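Local atomic coordinates of beta-Lactamase/D-Alanine Carboxypeptidase (Pseudomonas syringae pv. tomato, PDB entry 5EVI), a protein that probably hydrolyses the beta-lactam ring of antibiotics to a substituted beta-amino acid, as a class C serine beta-lactamase. Residues 66-69 against 70-73; 74-77 against 78-81; 90-93 against 94-97; 125-128 against 129-132. All coordinates share one frame; numbering follows the deposited sequence.

Interaction 1: residues 66-69 against 70-73. With SO4 (sulfate ion), chain P.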
loop_
_atom_site.group_PDB
_atom_site.type_symbol
_atom_site.label_atom_id
_atom_site.label_comp_id
_atom_site.label_asym_id
_atom_site.label_seq_id
_atom_site.Cartn_x
_atom_site.Cartn_y
_atom_site.Cartn_z
ATOM N N LEU D 66 7.135 4.943 -1.325
ATOM C CA LEU D 66 5.752 4.653 -0.931
ATOM C C LEU D 66 5.636 3.873 0.374
ATOM O O LEU D 66 4.545 3.786 0.935
ATOM C CB LEU D 66 5.044 3.868 -2.045
ATOM C CG LEU D 66 4.771 4.618 -3.353
ATOM C CD1 LEU D 66 3.944 3.736 -4.260
ATOM C CD2 LEU D 66 4.079 5.959 -3.119
ATOM N N GLY D 67 6.740 3.344 0.892
ATOM C CA GLY D 67 6.704 2.557 2.128
ATOM C C GLY D 67 5.656 1.457 2.081
ATOM O O GLY D 67 5.581 0.753 1.098
ATOM N N SER D 68 4.835 1.326 3.126
ATOM C CA SER D 68 3.737 0.329 3.166
ATOM C C SER D 68 2.676 0.372 2.047
ATOM O O SER D 68 1.958 -0.613 1.853
ATOM C CB SER D 68 3.009 0.385 4.511
ATOM O OG SER D 68 3.682 -0.385 5.500
ATOM N N ILE D 69 2.549 1.486 1.322
ATOM C CA ILE D 69 1.658 1.499 0.163
ATOM C C ILE D 69 2.089 0.433 -0.874
ATOM O O ILE D 69 1.226 -0.159 -1.561
ATOM C CB ILE D 69 1.508 2.934 -0.405
ATOM C CG1 ILE D 69 0.645 3.787 0.541
ATOM C CG2 ILE D 69 0.895 2.935 -1.793
ATOM C CD1 ILE D 69 1.022 5.265 0.520
ATOM N N SER D 70 3.402 0.155 -0.924
ATOM C CA SER D 70 4.006 -0.959 -1.691
ATOM C C SER D 70 3.268 -2.301 -1.565
ATOM O O SER D 70 3.267 -3.116 -2.486
ATOM C CB SER D 70 5.474 -1.181 -1.246
ATOM O OG SER D 70 6.245 0.014 -1.236
ATOM N N LYS D 71 2.687 -2.533 -0.397
ATOM C CA LYS D 71 1.924 -3.739 -0.116
ATOM C C LYS D 71 0.718 -3.898 -1.021
ATOM O O LYS D 71 0.358 -5.034 -1.338
ATOM C CB LYS D 71 1.462 -3.769 1.330
ATOM C CG LYS D 71 2.595 -3.905 2.326
ATOM C CD LYS D 71 2.071 -3.681 3.733
ATOM C CE LYS D 71 3.094 -3.993 4.829
ATOM N NZ LYS D 71 3.990 -2.879 5.219
ATOM N N THR D 72 0.118 -2.788 -1.473
ATOM C CA THR D 72 -1.046 -2.901 -2.379
ATOM C C THR D 72 -0.643 -3.470 -3.730
ATOM O O THR D 72 -1.470 -4.119 -4.389
ATOM C CB THR D 72 -1.808 -1.569 -2.626
ATOM O OG1 THR D 72 -0.951 -0.613 -3.267
ATOM C CG2 THR D 72 -2.362 -0.997 -1.340
ATOM N N PHE D 73 0.594 -3.185 -4.152
ATOM C CA PHE D 73 1.139 -3.727 -5.403
ATOM C C PHE D 73 1.463 -5.206 -5.266
ATOM O O PHE D 73 1.168 -5.993 -6.167
ATOM C CB PHE D 73 2.387 -2.965 -5.837
ATOM C CG PHE D 73 2.108 -1.559 -6.263
ATOM C CD1 PHE D 73 1.618 -1.298 -7.544
ATOM C CD2 PHE D 73 2.315 -0.499 -5.392
ATOM C CE1 PHE D 73 1.366 0.008 -7.962
ATOM C CE2 PHE D 73 2.062 0.814 -5.800
ATOM C CZ PHE D 73 1.582 1.062 -7.082
HETATM S S SO4 P . 2.000 1.965 7.810
HETATM O O1 SO4 P . 1.893 2.160 9.271
HETATM O O2 SO4 P . 0.796 1.270 7.303
HETATM O O3 SO4 P . 3.180 1.119 7.555
HETATM O O4 SO4 P . 2.126 3.260 7.102
#
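Three backbone bonds join residues 66-69 to 70-73 as the chain winds from a loop into a helix: Ser-70 N to Gly-67 O, Lys-71 N to Ser-68 O and Thr-72 N to Ile-69 O. Gly-67, with a positive phi of 51°, turns the chain into this winding. Two of the carbonyls are gripped twice. Ser-70 OG gives a short bond of 2.5 Å to Gly-67 O in the carbonyl plane, beside the backbone amide's bond to the same oxygen. Thr-72 OG1 reaches Ile-69 O at 2.8 Å, nearly along the C=O axis. Lys-71 stays extended over Ser-68 O and bends only at its last torsion (chi4 88°), which delivers NZ to Ser-68 OG at 2.5 Å. That hydroxyl also bonds O3 of a sulfate ion, probably from the crystallisation liquor, at 2.6 Å; Thr-319 OG1 holds the ion too. Ser-68 and Lys-71 fit the SxxK motif of serine beta-lactamases, consistent with a nucleophile and its lysine; Tyr-154 OH bonds both, and Asn-156 OD1 bonds Lys-71 NZ. On the apolar side, Leu-66 CD1 meets Phe-73 CE2 at 3.8 Å. Helix 232-243 packs on Leu-66 and Phe-73, while Lys-318 of strand 315-321 touches Ser-68, Ile-69 and Thr-72.

Interaction 2: residues 74-77 against 78-81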
loop_
_atom_site.group_PDB
_atom_site.type_symbol
_atom_site.label_atom_id
_atom_site.label_comp_id
_atom_site.label_asym_id
_atom_site.label_seq_id
_atom_site.Cartn_x
_atom_site.Cartn_y
_atom_site.Cartn_z
ATOM N N THR D 74 2.079 -5.588 -4.149
ATOM C CA THR D 74 2.335 -7.004 -3.892
ATOM C C THR D 74 1.029 -7.795 -3.943
ATOM O O THR D 74 0.991 -8.876 -4.536
ATOM C CB THR D 74 3.013 -7.231 -2.537
ATOM O OG1 THR D 74 4.360 -6.758 -2.614
ATOM C CG2 THR D 74 3.043 -8.697 -2.161
ATOM N N ALA D 75 -0.012 -7.273 -3.285
ATOM C CA ALA D 75 -1.316 -7.919 -3.263
ATOM C C ALA D 75 -1.924 -8.014 -4.663
ATOM O O ALA D 75 -2.457 -9.045 -5.035
ATOM C CB ALA D 75 -2.249 -7.197 -2.298
ATOM N N THR D 76 -1.805 -6.955 -5.451
ATOM C CA THR D 76 -2.231 -7.002 -6.843
ATOM C C THR D 76 -1.439 -8.062 -7.623
ATOM O O THR D 76 -2.026 -8.828 -8.391
ATOM C CB THR D 76 -2.159 -5.624 -7.497
ATOM O OG1 THR D 76 -2.743 -4.650 -6.607
ATOM C CG2 THR D 76 -2.895 -5.648 -8.838
ATOM N N LEU D 77 -0.136 -8.177 -7.357
ATOM C CA LEU D 77 0.688 -9.221 -8.014
ATOM C C LEU D 77 0.122 -10.607 -7.706
ATOM O O LEU D 77 -0.087 -11.411 -8.614
ATOM C CB LEU D 77 2.147 -9.144 -7.557
ATOM C CG LEU D 77 3.182 -9.887 -8.407
ATOM C CD1 LEU D 77 3.529 -9.063 -9.643
ATOM C CD2 LEU D 77 4.436 -10.186 -7.591
ATOM N N ALA D 78 -0.150 -10.875 -6.431
ATOM C CA ALA D 78 -0.731 -12.171 -6.029
ATOM C C ALA D 78 -2.126 -12.434 -6.642
ATOM O O ALA D 78 -2.403 -13.549 -7.119
ATOM C CB ALA D 78 -0.788 -12.268 -4.521
ATOM N N THR D 79 -2.997 -11.420 -6.658
ATOM C CA THR D 79 -4.329 -11.600 -7.261
ATOM C C THR D 79 -4.286 -11.639 -8.796
ATOM O O THR D 79 -5.210 -12.154 -9.422
ATOM C CB THR D 79 -5.346 -10.522 -6.830
ATOM O OG1 THR D 79 -4.923 -9.241 -7.299
ATOM C CG2 THR D 79 -5.531 -10.519 -5.307
ATOM N N TRP D 80 -3.230 -11.087 -9.395
ATOM C CA TRP D 80 -3.018 -11.209 -10.840
ATOM C C TRP D 80 -2.578 -12.646 -11.161
ATOM O O TRP D 80 -3.026 -13.219 -12.147
ATOM C CB TRP D 80 -1.994 -10.184 -11.325
ATOM C CG TRP D 80 -1.929 -9.945 -12.819
ATOM C CD1 TRP D 80 -2.963 -9.969 -13.709
ATOM C CD2 TRP D 80 -0.764 -9.592 -13.568
ATOM N NE1 TRP D 80 -2.508 -9.669 -14.974
ATOM C CE2 TRP D 80 -1.161 -9.429 -14.914
ATOM C CE3 TRP D 80 0.582 -9.400 -13.232
ATOM C CZ2 TRP D 80 -0.254 -9.097 -15.926
ATOM C CZ3 TRP D 80 1.478 -9.066 -14.227
ATOM C CH2 TRP D 80 1.063 -8.916 -15.559
ATOM N N ALA D 81 -1.725 -13.229 -10.317
ATOM C CA ALA D 81 -1.388 -14.659 -10.432
ATOM C C ALA D 81 -2.642 -15.543 -10.328
ATOM O O ALA D 81 -2.811 -16.475 -11.122
ATOM C CB ALA D 81 -0.359 -15.062 -9.384
#
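Thr-76 O takes the shortest bond between residues 74-77 and 78-81, from Trp-80 N at 2.7 Å, but the angle at the hydrogen is only 142°. The same amide makes a weak second bond to Leu-77 O, so it is shared between two successive carbonyls. On both sides of this spot the alpha-helix runs regularly: Ala-78 N binds Thr-74 O, Thr-79 N binds Ala-75 O at 2.9 Å, and Ala-81 N binds Leu-77 O at 3.0 Å. The side chain of Thr-79 folds back on the preceding turn. With OG1 set between its own backbone N and carbonyl carbon (chi1 64°), the hydroxyl comes to 3.1 Å from Thr-76 O, and CG2 rests 3.4 Å from Ala-75 O. The hydroxyl's hydrogen-bond partner is Ala-255 O. The side chain of Trp-80 meets the earlier turn through CB, 3.2 Å from Thr-76 O, and its indole leads away from residues 74-77. Small Ala-78 meets Leu-162 and Ala-166 of helix 156-169, and Leu-77 also reaches Ala-166. Phe-174 of helix 174-186 touches Thr-74 and Leu-77, while Trp-80 lies against Arg-181 and Ala-185 of that helix and Leu-252 and Ala-255 of helix 250-258.

Interaction 3: residues 90-93 against 94-97; sequences TQSI and DTYM
Ile-93 O accepts two amides, Met-97 N at 2.8 Å and Tyr-96 N at 3.0 Å, and so draws residues 90-93 and 94-97 into a turn. One residue earlier, Thr-95 N bonds Ser-92 O at 2.9 Å. Among the side chains, Ser-92 OG donates to Asp-94 OD1 at 2.7 Å, meeting the carboxylate from above its plane. Both groups are brought together by the same first torsion, 66° in the serine and in the aspartate, which curls the hydroxyl and the carboxylate toward each other across the intervening Ile-93. Of the van der Waals contacts, Tyr-96 OH lies 3.4 Å from Gln-91 CB, the phenol reaching across the base of the glutamine side chain, whose amide plane stands 83° from the ring; the phenol bonds Ser-88 O. Thr-95 CG2 sits over one face of the Tyr-96 ring, offset toward its rim. Ile-93 CG2 and Met-97 CB, the latter of a selenomethionine, pack side by side at 4.0 Å. This turn belongs to the loop between helices 70-83 and 112-115, and its apolar side faces helix 156-169: Ile-165 touches Ile-93, Tyr-96 and Met-97, and Arg-168 also meets Met-97.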
loop_
_atom_site.group_PDB
_atom_site.type_symbol
_atom_site.label_atom_id
_atom_site.label_comp_id
_atom_site.label_asym_id
_atom_site.label_seq_id
_atom_site.Cartn_x
_atom_site.Cartn_y
_atom_site.Cartn_z
ATOM N N THR D 90 -6.955 -19.482 -1.558
ATOM C CA THR D 90 -7.582 -20.341 -0.542
ATOM C C THR D 90 -6.800 -21.634 -0.242
ATOM O O THR D 90 -7.019 -22.240 0.803
ATOM C CB THR D 90 -9.036 -20.705 -0.915
ATOM O OG1 THR D 90 -9.066 -21.382 -2.175
ATOM C CG2 THR D 90 -9.886 -19.456 -0.993
ATOM N N GLN D 91 -5.912 -22.056 -1.145
ATOM C CA GLN D 91 -5.036 -23.208 -0.890
ATOM C C GLN D 91 -3.958 -22.843 0.125
ATOM O O GLN D 91 -3.590 -21.674 0.265
ATOM C CB GLN D 91 -4.369 -23.708 -2.176
ATOM C CG GLN D 91 -5.323 -24.250 -3.229
ATOM C CD GLN D 91 -5.927 -25.576 -2.827
ATOM O OE1 GLN D 91 -7.098 -25.646 -2.458
ATOM N NE2 GLN D 91 -5.125 -26.637 -2.876
ATOM N N SER D 92 -3.443 -23.847 0.825
ATOM C CA SER D 92 -2.462 -23.612 1.886
ATOM C C SER D 92 -1.110 -23.163 1.318
ATOM O O SER D 92 -0.792 -23.449 0.169
ATOM C CB SER D 92 -2.318 -24.855 2.781
ATOM O OG SER D 92 -1.764 -25.944 2.075
ATOM N N ILE D 93 -0.337 -22.444 2.131
ATOM C CA ILE D 93 0.980 -21.900 1.735
ATOM C C ILE D 93 1.923 -22.979 1.177
ATOM O O ILE D 93 2.651 -22.727 0.208
ATOM C CB ILE D 93 1.640 -21.128 2.909
ATOM C CG1 ILE D 93 0.911 -19.790 3.117
ATOM C CG2 ILE D 93 3.136 -20.875 2.674
ATOM C CD1 ILE D 93 1.044 -19.198 4.505
ATOM N N ASP D 94 1.880 -24.169 1.780
ATOM C CA ASP D 94 2.665 -25.322 1.312
ATOM C C ASP D 94 2.341 -25.807 -0.103
ATOM O O ASP D 94 3.185 -26.443 -0.739
ATOM C CB ASP D 94 2.613 -26.489 2.320
ATOM C CG ASP D 94 1.223 -27.103 2.479
ATOM O OD1 ASP D 94 0.503 -27.299 1.480
ATOM O OD2 ASP D 94 0.864 -27.421 3.636
ATOM N N THR D 95 1.136 -25.515 -0.596
ATOM C CA THR D 95 0.778 -25.762 -2.002
ATOM C C THR D 95 1.654 -24.991 -3.005
ATOM O O THR D 95 1.814 -25.436 -4.146
ATOM C CB THR D 95 -0.704 -25.413 -2.285
ATOM O OG1 THR D 95 -1.540 -26.061 -1.324
ATOM C CG2 THR D 95 -1.134 -25.836 -3.703
ATOM N N TYR D 96 2.185 -23.836 -2.589
ATOM C CA TYR D 96 3.046 -23.005 -3.447
ATOM C C TYR D 96 4.451 -22.728 -2.908
ATOM O O TYR D 96 5.267 -22.161 -3.636
ATOM C CB TYR D 96 2.361 -21.668 -3.735
ATOM C CG TYR D 96 0.912 -21.808 -4.082
ATOM C CD1 TYR D 96 0.518 -22.196 -5.359
ATOM C CD2 TYR D 96 -0.071 -21.574 -3.126
ATOM C CE1 TYR D 96 -0.823 -22.337 -5.676
ATOM C CE2 TYR D 96 -1.410 -21.710 -3.431
ATOM C CZ TYR D 96 -1.779 -22.092 -4.705
ATOM O OH TYR D 96 -3.104 -22.222 -4.999
HETATM N N MSE D 97 4.723 -23.082 -1.648
HETATM C CA MSE D 97 6.057 -22.957 -1.061
HETATM C C MSE D 97 6.438 -24.350 -0.652
HETATM O O MSE D 97 6.045 -24.803 0.427
HETATM C CB MSE D 97 6.095 -22.020 0.157
HETATM C CG MSE D 97 6.425 -20.576 -0.205
HETATM SE SE MSE D 97 8.229 -20.370 -0.988
HETATM C CE MSE D 97 9.288 -20.786 0.617
#

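Interaction 4: residues 125-128 against 129-132; sequences VPEK and VQNT
Val-125 and Val-129 meet at about a right angle, methyl CG1 of Val-125 touching CB of Val-129 at 4.2 Å. In Val-125 this methyl stands anti to the backbone N (chi1 172°), the branch that reaches forward to the second valine. Val-129 is the buried residue of the contact, and its CG2 faces both Pro-126 and Lys-128. Pro-126 CB lies 4.4 Å from it, and beside it comes the lysine: the aliphatic chain of Lys-128 crosses Val-129 obliquely and lays CE 4.0 Å from CG2. Lys-128 can do this because a chi1 of 86° starts its chain off the turn and a bend at chi2 then brings it back alongside. The backbone beneath these side chains is a type I beta turn from Pro-126 to Val-129, with Glu-127 and Lys-128 at its two corners. It is closed by Val-129 N on Pro-126 O at 3.2 Å, with an angle of 149° at the hydrogen. The chain then passes straight to a helix start, since Asn-131 is the N-cap of helix 132-138 and its OD1 accepts from Gln-134 N. Gln-130 CG, meanwhile, lies 3.7 Å from Glu-127 O on the exposed side of the turn. The apolar side is closed by helix 132-138, where Leu-135 and Tyr-138 touch Val-129 and Tyr-138 also meets Pro-126.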
loop_
_atom_site.group_PDB
_atom_site.type_symbol
_atom_site.label_atom_id
_atom_site.label_comp_id
_atom_site.label_asym_id
_atom_site.label_seq_id
_atom_site.Cartn_x
_atom_site.Cartn_y
_atom_site.Cartn_z
ATOM N N VAL D 125 10.839 -7.996 9.983
ATOM C CA VAL D 125 11.584 -9.241 9.834
ATOM C C VAL D 125 12.717 -9.209 10.870
ATOM O O VAL D 125 13.525 -8.293 10.826
ATOM C CB VAL D 125 12.186 -9.370 8.412
ATOM C CG1 VAL D 125 13.135 -10.569 8.312
ATOM C CG2 VAL D 125 11.071 -9.466 7.370
ATOM N N PRO D 126 12.781 -10.199 11.792
ATOM C CA PRO D 126 13.806 -10.204 12.852
ATOM C C PRO D 126 15.240 -9.982 12.352
ATOM O O PRO D 126 15.594 -10.434 11.266
ATOM C CB PRO D 126 13.675 -11.600 13.463
ATOM C CG PRO D 126 12.258 -11.978 13.224
ATOM C CD PRO D 126 11.906 -11.386 11.889
ATOM N N GLU D 127 16.040 -9.297 13.164
ATOM C CA GLU D 127 17.367 -8.833 12.753
ATOM C C GLU D 127 18.392 -9.962 12.575
ATOM O O GLU D 127 19.350 -9.792 11.817
ATOM C CB GLU D 127 17.897 -7.767 13.730
ATOM C CG GLU D 127 18.792 -6.737 13.060
ATOM C CD GLU D 127 19.504 -5.818 14.038
ATOM O OE1 GLU D 127 18.842 -5.257 14.944
ATOM O OE2 GLU D 127 20.732 -5.643 13.883
ATOM N N LYS D 128 18.192 -11.106 13.243
ATOM C CA LYS D 128 19.079 -12.275 13.054
ATOM C C LYS D 128 18.961 -12.919 11.659
ATOM O O LYS D 128 19.872 -13.633 11.229
ATOM C CB LYS D 128 18.895 -13.330 14.174
ATOM C CG LYS D 128 17.782 -14.374 14.002
ATOM C CD LYS D 128 16.573 -14.135 14.899
ATOM C CE LYS D 128 15.320 -14.794 14.336
ATOM N NZ LYS D 128 14.113 -14.601 15.190
ATOM N N VAL D 129 17.834 -12.677 10.977
ATOM C CA VAL D 129 17.586 -13.192 9.631
ATOM C C VAL D 129 18.211 -12.232 8.622
ATOM O O VAL D 129 17.696 -11.137 8.426
ATOM C CB VAL D 129 16.064 -13.337 9.372
ATOM C CG1 VAL D 129 15.784 -13.824 7.956
ATOM C CG2 VAL D 129 15.441 -14.280 10.394
ATOM N N GLN D 130 19.312 -12.654 7.989
ATOM C CA GLN D 130 20.087 -11.808 7.065
ATOM C C GLN D 130 20.254 -12.337 5.620
ATOM O O GLN D 130 20.875 -11.663 4.794
ATOM C CB GLN D 130 21.464 -11.524 7.688
ATOM C CG GLN D 130 21.439 -10.547 8.860
ATOM C CD GLN D 130 20.974 -9.144 8.478
ATOM O OE1 GLN D 130 20.233 -8.497 9.226
ATOM N NE2 GLN D 130 21.403 -8.670 7.309
ATOM N N ASN D 131 19.704 -13.514 5.312
ATOM C CA ASN D 131 19.640 -14.023 3.932
ATOM C C ASN D 131 18.399 -14.891 3.698
ATOM O O ASN D 131 17.670 -15.205 4.639
ATOM C CB ASN D 131 20.939 -14.763 3.541
ATOM C CG ASN D 131 21.256 -15.950 4.449
ATOM O OD1 ASN D 131 20.434 -16.841 4.633
ATOM N ND2 ASN D 131 22.473 -15.974 5.001
ATOM N N THR D 132 18.164 -15.264 2.439
ATOM C CA THR D 132 17.002 -16.082 2.059
ATOM C C THR D 132 16.949 -17.431 2.786
ATOM O O THR D 132 15.869 -17.894 3.160
ATOM C CB THR D 132 16.967 -16.341 0.535
ATOM O OG1 THR D 132 17.149 -15.107 -0.174
ATOM C CG2 THR D 132 15.640 -16.970 0.117
#

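Interactions 1 and 2 follow each other directly on helix 70-83, their centres about 12 Å apart, so the helix that follows the probable SxxK serine runs outward from near the centre of the chain. Interaction 3 comes next in the chain, in the loop after that helix, its centre about 15 Å from that of interaction 2; both pack against helix 156-169, which bridges them. Residues 125-132 follow last, leading into helix 132-138, with nearest atoms about 7 Å from interaction 3 and about 10 Å from interaction 1. The probable catalytic site lies near the centre of the chain, while the centres of interactions 3 and 4 each lie about 23 Å from it.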